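Local coordinates for protein enoyl-CoA hydratase (Geobacillus kaustophilus, PDB 2PPY) that probably catalyses the reversible hydration of enoyl-CoA thioesters in fatty acid beta-oxidation and belongs to the enoyl-CoA hydratase/isomerase family, at residues R126-A132 against V184-Q190; I57-D61 against R194-R198; R243-A247 against N261-I265; Y210-N214 against L237-L241. One frame throughout, in Å; residues are numbered along the deposited sequence.

In the fold
Along the chain, contact 1 (126-132 with 184-190) is nested inside the loop closed by contact 2 (57-61 with 194-198); contacts 4 and 3 follow. Contacts 1 and 2 have centres 10 Å apart and reach the same mixed sheet: contact 1 adds strand 186-188 at one edge, and helix 193-205 covers a face in contact 2, where Thr197 meets Phe127 and Phe188. Contacts 4 (210-214 with 237-241) and 3 (243-247 with 261-265) have centres 10 Å apart, Tyr210 packing on Ser244, in the C-terminal helical region and following tail. Contacts 1 and 3 have centres 33 Å apart. Contacts 1, 3 and 4 touch a second subunit, so sheet edge and helical end join the six-chain assembly.

Contact 1: R126-A132 against V184-Q190; sequences RFMGDEA and VNRVFPQ
Strands 126-129 and 186-188 run parallel, their axes 4.6 Å apart at closest approach and crossing at -28°; the bridges are Phe127-Arg186, Met128-Val187 and Gly129-Phe188. Val184 precedes the pairing, its CG1 4.2 Å from CB of selenomethionine Met128. Asn185 closes a two-way link: its N donates to Arg126 O (2.7 Å), while its OD1 accepts from Arg126 N (2.9 Å); its ND2 bonds Ser161 of a second subunit. Arg186 O accepts from Met128 N at 2.9 Å. Val187 points to the Met128 face of the sheet, and its CA lies 3.1 Å from Met128 O. Phe188 N donates to Met128 O (2.9 Å) and Phe188 O accepts from Asp130 N (2.7 Å); on the Phe127 face, its m rotamer turns a ring edge to the Phe127 ring face (centroids 5.4 Å, planes 71°). Beyond Pro189, Gln190 N donates to Asp130 OD2 (2.7 Å), beside the type I turn 129-132. Neighbouring parallel strands joined through intervening helices, here closing the sheet's edge, are typical of the crotonase fold.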
loop_
_atom_site.group_PDB
_atom_site.type_symbol
_atom_site.label_atom_id
_atom_site.label_comp_id
_atom_site.label_asym_id
_atom_site.label_seq_id
_atom_site.Cartn_x
_atom_site.Cartn_y
_atom_site.Cartn_z
ATOM N N ARG A 126 -22.831 13.034 -1.490
ATOM C CA ARG A 126 -23.712 13.217 -2.637
ATOM C C ARG A 126 -25.175 13.082 -2.222
ATOM O O ARG A 126 -25.577 12.039 -1.713
ATOM C CB ARG A 126 -23.389 12.177 -3.716
ATOM C CG ARG A 126 -22.053 12.402 -4.428
ATOM C CD ARG A 126 -21.502 11.092 -4.977
ATOM N NE ARG A 126 -21.092 10.209 -3.888
ATOM C CZ ARG A 126 -20.020 10.412 -3.127
ATOM N NH1 ARG A 126 -19.239 11.467 -3.338
ATOM N NH2 ARG A 126 -19.737 9.575 -2.137
ATOM N N PHE A 127 -25.957 14.145 -2.424
ATOM C CA PHE A 127 -27.390 14.147 -2.100
ATOM C C PHE A 127 -28.141 14.308 -3.420
ATOM O O PHE A 127 -27.827 15.197 -4.209
ATOM C CB PHE A 127 -27.757 15.312 -1.163
ATOM C CG PHE A 127 -27.055 15.283 0.178
ATOM C CD1 PHE A 127 -26.471 14.112 0.667
ATOM C CD2 PHE A 127 -26.990 16.435 0.963
ATOM C CE1 PHE A 127 -25.827 14.094 1.918
ATOM C CE2 PHE A 127 -26.352 16.428 2.212
ATOM C CZ PHE A 127 -25.771 15.253 2.690
HETATM N N MSE A 128 -29.137 13.462 -3.663
HETATM C CA MSE A 128 -29.872 13.523 -4.923
HETATM C C MSE A 128 -31.394 13.603 -4.785
HETATM O O MSE A 128 -31.967 13.044 -3.853
HETATM C CB MSE A 128 -29.487 12.305 -5.766
HETATM C CG MSE A 128 -30.063 12.267 -7.167
HETATM SE SE MSE A 128 -29.127 10.939 -8.220
HETATM C CE MSE A 128 -28.885 11.942 -9.857
ATOM N N GLY A 129 -32.036 14.299 -5.724
ATOM C CA GLY A 129 -33.485 14.433 -5.704
ATOM C C GLY A 129 -34.165 13.162 -6.182
ATOM O O GLY A 129 -33.631 12.476 -7.055
ATOM N N ASP A 130 -35.344 12.846 -5.644
ATOM C CA ASP A 130 -36.012 11.611 -6.050
ATOM C C ASP A 130 -36.531 11.575 -7.485
ATOM O O ASP A 130 -37.063 10.561 -7.928
ATOM C CB ASP A 130 -37.129 11.227 -5.059
ATOM C CG ASP A 130 -38.218 12.281 -4.932
ATOM O OD1 ASP A 130 -39.117 12.070 -4.095
ATOM O OD2 ASP A 130 -38.189 13.302 -5.648
ATOM N N GLU A 131 -36.355 12.672 -8.213
ATOM C CA GLU A 131 -36.774 12.743 -9.609
ATOM C C GLU A 131 -35.639 13.369 -10.422
ATOM O O GLU A 131 -35.852 13.870 -11.527
ATOM C CB GLU A 131 -38.043 13.594 -9.755
ATOM C CG GLU A 131 -39.247 13.072 -8.984
ATOM C CD GLU A 131 -40.519 13.854 -9.287
ATOM O OE1 GLU A 131 -40.982 13.814 -10.448
ATOM O OE2 GLU A 131 -41.057 14.511 -8.369
ATOM N N ALA A 132 -34.431 13.323 -9.861
ATOM C CA ALA A 132 -33.241 13.896 -10.489
ATOM C C ALA A 132 -32.875 13.301 -11.844
ATOM O O ALA A 132 -32.138 13.916 -12.610
ATOM C CB ALA A 132 -32.047 13.782 -9.538
ATOM N N VAL A 184 -25.019 7.409 -3.623
ATOM C CA VAL A 184 -25.374 8.715 -3.060
ATOM C C VAL A 184 -25.624 8.462 -1.586
ATOM O O VAL A 184 -25.893 7.322 -1.201
ATOM C CB VAL A 184 -26.660 9.320 -3.705
ATOM C CG1 VAL A 184 -26.444 9.511 -5.199
ATOM C CG2 VAL A 184 -27.876 8.423 -3.439
ATOM N N ASN A 185 -25.530 9.506 -0.764
ATOM C CA ASN A 185 -25.749 9.372 0.680
ATOM C C ASN A 185 -27.175 9.687 1.117
ATOM O O ASN A 185 -27.611 9.261 2.186
ATOM C CB ASN A 185 -24.803 10.289 1.454
ATOM C CG ASN A 185 -23.359 10.104 1.051
ATOM O OD1 ASN A 185 -22.921 10.613 0.019
ATOM N ND2 ASN A 185 -22.612 9.361 1.861
ATOM N N ARG A 186 -27.891 10.447 0.298
ATOM C CA ARG A 186 -29.263 10.829 0.614
ATOM C C ARG A 186 -30.079 11.029 -0.647
ATOM O O ARG A 186 -29.558 11.449 -1.678
ATOM C CB ARG A 186 -29.295 12.153 1.382
ATOM C CG ARG A 186 -28.585 12.171 2.711
ATOM C CD ARG A 186 -29.509 11.785 3.842
ATOM N NE ARG A 186 -28.898 12.098 5.129
ATOM C CZ ARG A 186 -27.795 11.519 5.592
ATOM N NH1 ARG A 186 -27.180 10.584 4.874
ATOM N NH2 ARG A 186 -27.299 11.885 6.763
ATOM N N VAL A 187 -31.366 10.724 -0.553
ATOM C CA VAL A 187 -32.294 10.940 -1.653
ATOM C C VAL A 187 -33.411 11.755 -1.017
ATOM O O VAL A 187 -34.096 11.275 -0.114
ATOM C CB VAL A 187 -32.868 9.627 -2.220
ATOM C CG1 VAL A 187 -34.131 9.924 -3.036
ATOM C CG2 VAL A 187 -31.833 8.957 -3.121
ATOM N N PHE A 188 -33.564 12.997 -1.467
ATOM C CA PHE A 188 -34.585 13.890 -0.927
ATOM C C PHE A 188 -35.718 14.115 -1.925
ATOM O O PHE A 188 -35.559 13.876 -3.130
ATOM C CB PHE A 188 -33.986 15.264 -0.602
ATOM C CG PHE A 188 -32.855 15.246 0.394
ATOM C CD1 PHE A 188 -32.985 14.597 1.620
ATOM C CD2 PHE A 188 -31.682 15.956 0.133
ATOM C CE1 PHE A 188 -31.970 14.675 2.578
ATOM C CE2 PHE A 188 -30.665 16.039 1.082
ATOM C CZ PHE A 188 -30.807 15.395 2.305
ATOM N N PRO A 189 -36.888 14.563 -1.435
ATOM C CA PRO A 189 -38.006 14.819 -2.348
ATOM C C PRO A 189 -37.488 15.913 -3.284
ATOM O O PRO A 189 -36.945 16.915 -2.819
ATOM C CB PRO A 189 -39.103 15.332 -1.417
ATOM C CG PRO A 189 -38.827 14.604 -0.145
ATOM C CD PRO A 189 -37.318 14.687 -0.029
ATOM N N GLN A 190 -37.645 15.717 -4.587
ATOM C CA GLN A 190 -37.151 16.667 -5.582
ATOM C C GLN A 190 -37.198 18.154 -5.215
ATOM O O GLN A 190 -36.166 18.823 -5.185
ATOM C CB GLN A 190 -37.884 16.455 -6.908
ATOM C CG GLN A 190 -37.217 17.112 -8.113
ATOM C CD GLN A 190 -35.833 16.543 -8.413
ATOM O OE1 GLN A 190 -35.615 15.334 -8.325
ATOM N NE2 GLN A 190 -34.900 17.413 -8.787
HETATM O O HOH W 1 -22.185 8.343 -1.540
#

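Contact 2: I57-D61 against R194-R198; sequences IVMSD and RERTR
This is a helix-on-sheet contact: helix 193-205 lies over strand 55-60 in the middle of the mixed sheet, nearly antiparallel to it. The axes of 57-60 and 194-198 approach to 10.6 Å at 170°, with Ile57 facing Arg198 (CA-CA 7.9 Å) and Met59 facing Arg194 (8.4 Å). Strand alternation sends Ile57 and Met59 toward the helix, while Ser60 points away. Ile57, with chi1 m and chi2 t, puts CG2 3.9 Å from Thr197 CG2 and CD1 4.0 Å from Arg198 CG. Met59, a selenomethionine with chi1 near 36°, lodges between two arginines, its SE 3.7 Å from Arg194 NE, over a guanidinium face, and 3.6 Å from Arg198 NH2. Arg194 (chi1 m, then extended) reaches past it to the strand's end. There its NH2 forms a weak hydrogen bond to Ser60 O (2.7 Å) and a salt bridge to Asp61 OD1 (3.3 Å), and water 2 links Arg194 NH1 (2.8 Å) to Asp61 OD1 (3.0 Å). Asp61 also bonds His23, Arg194 pairs with Glu109 and Arg198 with Glu21. The chemistry thus grades from apolar at Ile57 to ionic at Asp61, with both arginine charges balanced by acids of the same chain.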
loop_
_atom_site.group_PDB
_atom_site.type_symbol
_atom_site.label_atom_id
_atom_site.label_comp_id
_atom_site.label_asym_id
_atom_site.label_seq_id
_atom_site.Cartn_x
_atom_site.Cartn_y
_atom_site.Cartn_z
ATOM N N ILE A 57 -21.168 23.523 -1.162
ATOM C CA ILE A 57 -22.218 22.788 -1.847
ATOM C C ILE A 57 -22.074 23.045 -3.340
ATOM O O ILE A 57 -22.039 24.191 -3.783
ATOM C CB ILE A 57 -23.632 23.253 -1.442
ATOM C CG1 ILE A 57 -23.842 23.102 0.061
ATOM C CG2 ILE A 57 -24.667 22.416 -2.185
ATOM C CD1 ILE A 57 -25.177 23.678 0.542
ATOM N N VAL A 58 -21.982 21.982 -4.120
ATOM C CA VAL A 58 -21.878 22.153 -5.553
ATOM C C VAL A 58 -23.244 21.811 -6.132
ATOM O O VAL A 58 -23.752 20.712 -5.925
ATOM C CB VAL A 58 -20.798 21.230 -6.148
ATOM C CG1 VAL A 58 -20.689 21.454 -7.653
ATOM C CG2 VAL A 58 -19.461 21.497 -5.464
HETATM N N MSE A 59 -23.854 22.773 -6.818
HETATM C CA MSE A 59 -25.158 22.551 -7.429
HETATM C C MSE A 59 -25.227 23.112 -8.841
HETATM O O MSE A 59 -24.320 23.812 -9.285
HETATM C CB MSE A 59 -26.284 23.131 -6.558
HETATM C CG MSE A 59 -25.969 24.425 -5.830
HETATM SE SE MSE A 59 -27.520 25.104 -4.852
HETATM C CE MSE A 59 -27.289 24.226 -3.153
ATOM N N SER A 60 -26.302 22.783 -9.546
ATOM C CA SER A 60 -26.490 23.220 -10.922
ATOM C C SER A 60 -27.719 24.102 -11.085
ATOM O O SER A 60 -28.751 23.862 -10.453
ATOM C CB SER A 60 -26.623 21.994 -11.834
ATOM O OG SER A 60 -26.959 22.360 -13.162
ATOM N N ASP A 61 -27.606 25.120 -11.934
ATOM C CA ASP A 61 -28.724 26.021 -12.189
ATOM C C ASP A 61 -29.421 25.616 -13.479
ATOM O O ASP A 61 -30.337 26.296 -13.935
ATOM C CB ASP A 61 -28.252 27.473 -12.312
ATOM C CG ASP A 61 -27.655 28.009 -11.028
ATOM O OD1 ASP A 61 -28.160 27.662 -9.936
ATOM O OD2 ASP A 61 -26.688 28.796 -11.112
ATOM N N ARG A 194 -32.546 21.097 -2.550
ATOM C CA ARG A 194 -31.675 22.211 -2.197
ATOM C C ARG A 194 -31.882 22.614 -0.749
ATOM O O ARG A 194 -30.929 22.904 -0.023
ATOM C CB ARG A 194 -31.954 23.419 -3.090
ATOM C CG ARG A 194 -31.485 23.263 -4.510
ATOM C CD ARG A 194 -31.355 24.616 -5.171
ATOM N NE ARG A 194 -30.815 24.502 -6.521
ATOM C CZ ARG A 194 -30.420 25.537 -7.251
ATOM N NH1 ARG A 194 -30.503 26.769 -6.759
ATOM N NH2 ARG A 194 -29.931 25.338 -8.467
ATOM N N GLU A 195 -33.145 22.635 -0.343
ATOM C CA GLU A 195 -33.527 23.001 1.009
ATOM C C GLU A 195 -32.874 22.085 2.039
ATOM O O GLU A 195 -32.188 22.548 2.947
ATOM C CB GLU A 195 -35.049 22.928 1.148
ATOM C CG GLU A 195 -35.595 23.473 2.456
ATOM C CD GLU A 195 -37.079 23.192 2.623
ATOM O OE1 GLU A 195 -37.747 22.890 1.611
ATOM O OE2 GLU A 195 -37.578 23.282 3.764
ATOM N N ARG A 196 -33.086 20.783 1.895
ATOM C CA ARG A 196 -32.527 19.825 2.839
ATOM C C ARG A 196 -31.002 19.725 2.772
ATOM O O ARG A 196 -30.354 19.457 3.780
ATOM C CB ARG A 196 -33.189 18.460 2.636
ATOM C CG ARG A 196 -34.711 18.529 2.804
ATOM C CD ARG A 196 -35.354 17.160 2.862
ATOM N NE ARG A 196 -34.821 16.371 3.966
ATOM C CZ ARG A 196 -35.216 15.137 4.256
ATOM N NH1 ARG A 196 -36.156 14.553 3.524
ATOM N NH2 ARG A 196 -34.662 14.483 5.269
ATOM N N THR A 197 -30.427 19.949 1.592
ATOM C CA THR A 197 -28.973 19.916 1.455
ATOM C C THR A 197 -28.404 21.093 2.245
ATOM O O THR A 197 -27.452 20.934 3.015
ATOM C CB THR A 197 -28.528 20.049 -0.022
ATOM O OG1 THR A 197 -28.978 18.909 -0.763
ATOM C CG2 THR A 197 -27.004 20.137 -0.118
ATOM N N ARG A 198 -28.993 22.274 2.052
ATOM C CA ARG A 198 -28.553 23.481 2.754
ATOM C C ARG A 198 -28.741 23.338 4.258
ATOM O O ARG A 198 -27.937 23.841 5.043
ATOM C CB ARG A 198 -29.328 24.705 2.253
ATOM C CG ARG A 198 -28.794 25.273 0.951
ATOM C CD ARG A 198 -29.798 26.174 0.259
ATOM N NE ARG A 198 -29.241 26.738 -0.965
ATOM C CZ ARG A 198 -29.968 27.160 -1.996
ATOM N NH1 ARG A 198 -31.292 27.081 -1.954
ATOM N NH2 ARG A 198 -29.369 27.654 -3.073
HETATM O O HOH W 2 -29.973 29.156 -8.110
#

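Contact 3: R243-A247 against N261-I265; sequences RSEDA and NWKGI
Asp246 carries its carboxylate into the curve of the C-terminal residues 262-265, overlapping Trp262 and the backbone beyond it. The motif is a helix N-cap with the C-terminal tail folded over it: helix 245-255 begins after Ser244, whose OG (chi1 p) accepts a weak capping bond from Ala247 N at 3.3 Å and also bonds Leu241 O. Ser244-Ile265 and Asp246-Trp262 CA atoms each lie 5.6 Å apart. With chi1 m, Asp246 OD1 accepts from Lys263 N (3.0 Å) and, weakly, from Ile265 N (3.4 Å); Gly264 N donates to OD2 (3.1 Å) and weakly to OD1 (3.2 Å). Gly264 has phi/psi 85/0, where a CB would jam against the preceding carbonyl. In the reverse direction, Ile265 O accepts from Asp246 N (2.9 Å) and weakly from Glu245 N (3.2 Å), so the chain terminus occupies backbone amides of the first helical turn, which have no acceptor one turn earlier within the helix. Trp262 (chi1 m) brings its ring edge to Asp246 O, with CZ3 3.1 Å away, and also packs on Ser141 of a second subunit. Lys263 bends through an m chi3 to Glu245, forming a salt bridge between NZ and OE1 of 2.8 Å.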
loop_
_atom_site.group_PDB
_atom_site.type_symbol
_atom_site.label_atom_id
_atom_site.label_comp_id
_atom_site.label_asym_id
_atom_site.label_seq_id
_atom_site.Cartn_x
_atom_site.Cartn_y
_atom_site.Cartn_z
ATOM N N ARG A 243 -5.773 20.630 21.049
ATOM C CA ARG A 243 -5.151 21.924 21.291
ATOM C C ARG A 243 -5.996 23.112 20.834
ATOM O O ARG A 243 -5.571 24.257 20.972
ATOM C CB ARG A 243 -3.779 22.005 20.608
ATOM C CG ARG A 243 -2.651 21.257 21.311
ATOM C CD ARG A 243 -2.687 19.767 21.021
ATOM N NE ARG A 243 -1.588 19.041 21.653
ATOM C CZ ARG A 243 -0.306 19.354 21.510
ATOM N NH1 ARG A 243 0.049 20.384 20.754
ATOM N NH2 ARG A 243 0.622 18.639 22.129
ATOM N N SER A 244 -7.185 22.852 20.297
ATOM C CA SER A 244 -8.035 23.942 19.825
ATOM C C SER A 244 -8.912 24.505 20.937
ATOM O O SER A 244 -9.029 23.916 22.014
ATOM C CB SER A 244 -8.928 23.477 18.667
ATOM O OG SER A 244 -9.988 22.645 19.121
ATOM N N GLU A 245 -9.536 25.645 20.661
ATOM C CA GLU A 245 -10.403 26.295 21.632
ATOM C C GLU A 245 -11.768 25.624 21.680
ATOM O O GLU A 245 -12.381 25.521 22.742
ATOM C CB GLU A 245 -10.552 27.778 21.286
ATOM C CG GLU A 245 -9.255 28.557 21.431
ATOM C CD GLU A 245 -9.370 29.987 20.947
ATOM O OE1 GLU A 245 -10.283 30.704 21.409
ATOM O OE2 GLU A 245 -8.541 30.395 20.106
ATOM N N ASP A 246 -12.243 25.160 20.532
ATOM C CA ASP A 246 -13.538 24.500 20.475
ATOM C C ASP A 246 -13.556 23.248 21.339
ATOM O O ASP A 246 -14.580 22.914 21.930
ATOM C CB ASP A 246 -13.888 24.149 19.029
ATOM C CG ASP A 246 -14.390 25.347 18.249
ATOM O OD1 ASP A 246 -13.930 26.473 18.530
ATOM O OD2 ASP A 246 -15.236 25.162 17.351
ATOM N N ALA A 247 -12.421 22.556 21.409
ATOM C CA ALA A 247 -12.313 21.342 22.216
ATOM C C ALA A 247 -12.501 21.719 23.678
ATOM O O ALA A 247 -13.279 21.095 24.402
ATOM C CB ALA A 247 -10.946 20.694 22.012
ATOM N N ASN A 261 -20.385 27.145 22.409
ATOM C CA ASN A 261 -20.308 28.201 21.407
ATOM C C ASN A 261 -19.041 28.029 20.578
ATOM O O ASN A 261 -17.963 28.510 20.936
ATOM C CB ASN A 261 -20.324 29.571 22.086
ATOM C CG ASN A 261 -21.571 29.786 22.927
ATOM O OD1 ASN A 261 -22.695 29.682 22.431
ATOM N ND2 ASN A 261 -21.377 30.085 24.207
ATOM N N TRP A 262 -19.196 27.335 19.459
ATOM C CA TRP A 262 -18.097 27.045 18.550
ATOM C C TRP A 262 -17.517 28.279 17.880
ATOM O O TRP A 262 -18.250 29.149 17.414
ATOM C CB TRP A 262 -18.578 26.071 17.484
ATOM C CG TRP A 262 -19.290 24.893 18.054
ATOM C CD1 TRP A 262 -20.577 24.516 17.807
ATOM C CD2 TRP A 262 -18.748 23.915 18.950
ATOM N NE1 TRP A 262 -20.872 23.362 18.491
ATOM C CE2 TRP A 262 -19.768 22.973 19.203
ATOM C CE3 TRP A 262 -17.502 23.746 19.569
ATOM C CZ2 TRP A 262 -19.577 21.871 20.043
ATOM C CZ3 TRP A 262 -17.313 22.652 20.405
ATOM C CH2 TRP A 262 -18.349 21.730 20.635
ATOM N N LYS A 263 -16.192 28.341 17.828
ATOM C CA LYS A 263 -15.503 29.460 17.204
ATOM C C LYS A 263 -14.799 29.009 15.929
ATOM O O LYS A 263 -14.333 29.833 15.144
ATOM C CB LYS A 263 -14.499 30.072 18.184
ATOM C CG LYS A 263 -15.155 30.883 19.297
ATOM C CD LYS A 263 -14.182 31.220 20.417
ATOM C CE LYS A 263 -13.796 29.975 21.207
ATOM N NZ LYS A 263 -12.928 30.294 22.374
ATOM N N GLY A 264 -14.731 27.698 15.728
ATOM C CA GLY A 264 -14.097 27.164 14.534
ATOM C C GLY A 264 -12.595 26.995 14.638
ATOM O O GLY A 264 -11.952 26.556 13.687
ATOM N N ILE A 265 -12.033 27.346 15.789
ATOM C CA ILE A 265 -10.597 27.219 16.006
ATOM C C ILE A 265 -10.330 26.556 17.353
ATOM O O ILE A 265 -11.311 26.192 18.031
ATOM C CB ILE A 265 -9.901 28.596 15.985
ATOM C CG1 ILE A 265 -10.378 29.444 17.168
ATOM C CG2 ILE A 265 -10.207 29.310 14.677
ATOM C CD1 ILE A 265 -9.671 30.781 17.287
#

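Contact 4: Y210-N214 against L237-L241; sequences YAVSN and LQNLL
Leu241 is the chief bump that helix 227-242 offers this antiparallel pair: its side chain projects into the hollow on helix 209-222 bounded by Tyr210, Ala211 and Asn214. The axes of 210-214 and 237-241 pass 10.1 Å apart at 173°; Ala211 sits opposite Leu241 (CA-CA 6.5 Å) and Asn214 opposite Leu237 (5.9 Å). With chi1 near -98° and chi2 near 30°, both off the usual wells, Leu241 sets CD1 over the Tyr210 ring face, 3.9 Å from the centroid in a CH-pi contact, and CD2 4.2 Å from Ala211 CB. Tyr210, chi1 t, reaches across until its OH is 3.7 Å from Leu240 CB. In return, Asn214 (chi1 m) is the bump from helix 209-222, fitting among Leu237, Leu240 and Leu241, its CG 3.6 Å from Leu237 CD2. Its ND2 donates to Leu237 O at 3.0 Å. That carbonyl also accepts the helical bond from Leu241 N (3.2 Å). Helices 209-222 and 227-242 are thus joined by a polar bond within an otherwise largely apolar interface.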
loop_
_atom_site.group_PDB
_atom_site.type_symbol
_atom_site.label_atom_id
_atom_site.label_comp_id
_atom_site.label_asym_id
_atom_site.label_seq_id
_atom_site.Cartn_x
_atom_site.Cartn_y
_atom_site.Cartn_z
ATOM N N TYR A 210 -13.945 22.808 13.130
ATOM C CA TYR A 210 -12.540 22.401 13.084
ATOM C C TYR A 210 -12.510 20.880 13.206
ATOM O O TYR A 210 -11.709 20.205 12.564
ATOM C CB TYR A 210 -11.765 23.039 14.237
ATOM C CG TYR A 210 -10.253 22.930 14.149
ATOM C CD1 TYR A 210 -9.623 22.469 12.993
ATOM C CD2 TYR A 210 -9.449 23.336 15.213
ATOM C CE1 TYR A 210 -8.236 22.419 12.900
ATOM C CE2 TYR A 210 -8.063 23.294 15.131
ATOM C CZ TYR A 210 -7.462 22.836 13.974
ATOM O OH TYR A 210 -6.091 22.807 13.889
ATOM N N ALA A 211 -13.402 20.351 14.037
ATOM C CA ALA A 211 -13.501 18.913 14.235
ATOM C C ALA A 211 -14.058 18.300 12.959
ATOM O O ALA A 211 -13.558 17.285 12.474
ATOM C CB ALA A 211 -14.422 18.604 15.414
ATOM N N VAL A 212 -15.095 18.926 12.415
ATOM C CA VAL A 212 -15.712 18.444 11.187
ATOM C C VAL A 212 -14.662 18.363 10.089
ATOM O O VAL A 212 -14.548 17.357 9.389
ATOM C CB VAL A 212 -16.838 19.390 10.717
ATOM C CG1 VAL A 212 -17.218 19.075 9.277
ATOM C CG2 VAL A 212 -18.058 19.235 11.625
ATOM N N SER A 213 -13.892 19.435 9.956
ATOM C CA SER A 213 -12.858 19.519 8.938
ATOM C C SER A 213 -11.771 18.453 9.098
ATOM O O SER A 213 -11.440 17.747 8.142
ATOM C CB SER A 213 -12.239 20.918 8.954
ATOM O OG SER A 213 -11.270 21.043 7.932
ATOM N N ASN A 214 -11.219 18.332 10.302
ATOM C CA ASN A 214 -10.180 17.342 10.547
ATOM C C ASN A 214 -10.712 15.917 10.372
ATOM O O ASN A 214 -9.968 15.021 9.986
ATOM C CB ASN A 214 -9.578 17.542 11.946
ATOM C CG ASN A 214 -8.488 18.601 11.963
ATOM O OD1 ASN A 214 -8.396 19.427 11.052
ATOM N ND2 ASN A 214 -7.656 18.587 13.003
ATOM N N LEU A 237 -4.295 14.532 13.784
ATOM C CA LEU A 237 -5.428 15.408 13.536
ATOM C C LEU A 237 -6.151 15.628 14.862
ATOM O O LEU A 237 -6.644 16.725 15.139
ATOM C CB LEU A 237 -6.371 14.782 12.508
ATOM C CG LEU A 237 -5.889 14.845 11.054
ATOM C CD1 LEU A 237 -6.560 13.759 10.235
ATOM C CD2 LEU A 237 -6.176 16.228 10.474
ATOM N N GLN A 238 -6.203 14.579 15.682
ATOM C CA GLN A 238 -6.843 14.660 16.992
ATOM C C GLN A 238 -5.997 15.543 17.909
ATOM O O GLN A 238 -6.528 16.279 18.739
ATOM C CB GLN A 238 -6.981 13.269 17.610
ATOM C CG GLN A 238 -7.628 13.255 18.999
ATOM C CD GLN A 238 -9.141 13.365 18.951
ATOM O OE1 GLN A 238 -9.689 14.333 18.426
ATOM N NE2 GLN A 238 -9.823 12.367 19.506
ATOM N N ASN A 239 -4.678 15.462 17.760
ATOM C CA ASN A 239 -3.786 16.280 18.572
ATOM C C ASN A 239 -4.124 17.747 18.326
ATOM O O ASN A 239 -4.242 18.532 19.262
ATOM C CB ASN A 239 -2.323 16.009 18.207
ATOM C CG ASN A 239 -1.760 14.784 18.909
ATOM O OD1 ASN A 239 -0.742 14.231 18.490
ATOM N ND2 ASN A 239 -2.410 14.364 19.985
ATOM N N LEU A 240 -4.290 18.111 17.059
ATOM C CA LEU A 240 -4.630 19.484 16.705
ATOM C C LEU A 240 -5.952 19.889 17.352
ATOM O O LEU A 240 -6.112 21.027 17.792
ATOM C CB LEU A 240 -4.720 19.628 15.183
ATOM C CG LEU A 240 -3.360 19.676 14.487
ATOM C CD1 LEU A 240 -3.490 19.295 13.027
ATOM C CD2 LEU A 240 -2.792 21.077 14.636
ATOM N N LEU A 241 -6.892 18.950 17.415
ATOM C CA LEU A 241 -8.196 19.215 18.012
ATOM C C LEU A 241 -8.118 19.357 19.531
ATOM O O LEU A 241 -8.851 20.154 20.114
ATOM C CB LEU A 241 -9.184 18.105 17.636
ATOM C CG LEU A 241 -10.147 18.356 16.465
ATOM C CD1 LEU A 241 -9.543 19.300 15.435
ATOM C CD2 LEU A 241 -10.514 17.026 15.841
HETATM O O HOH W 3 -4.829 23.072 17.083
#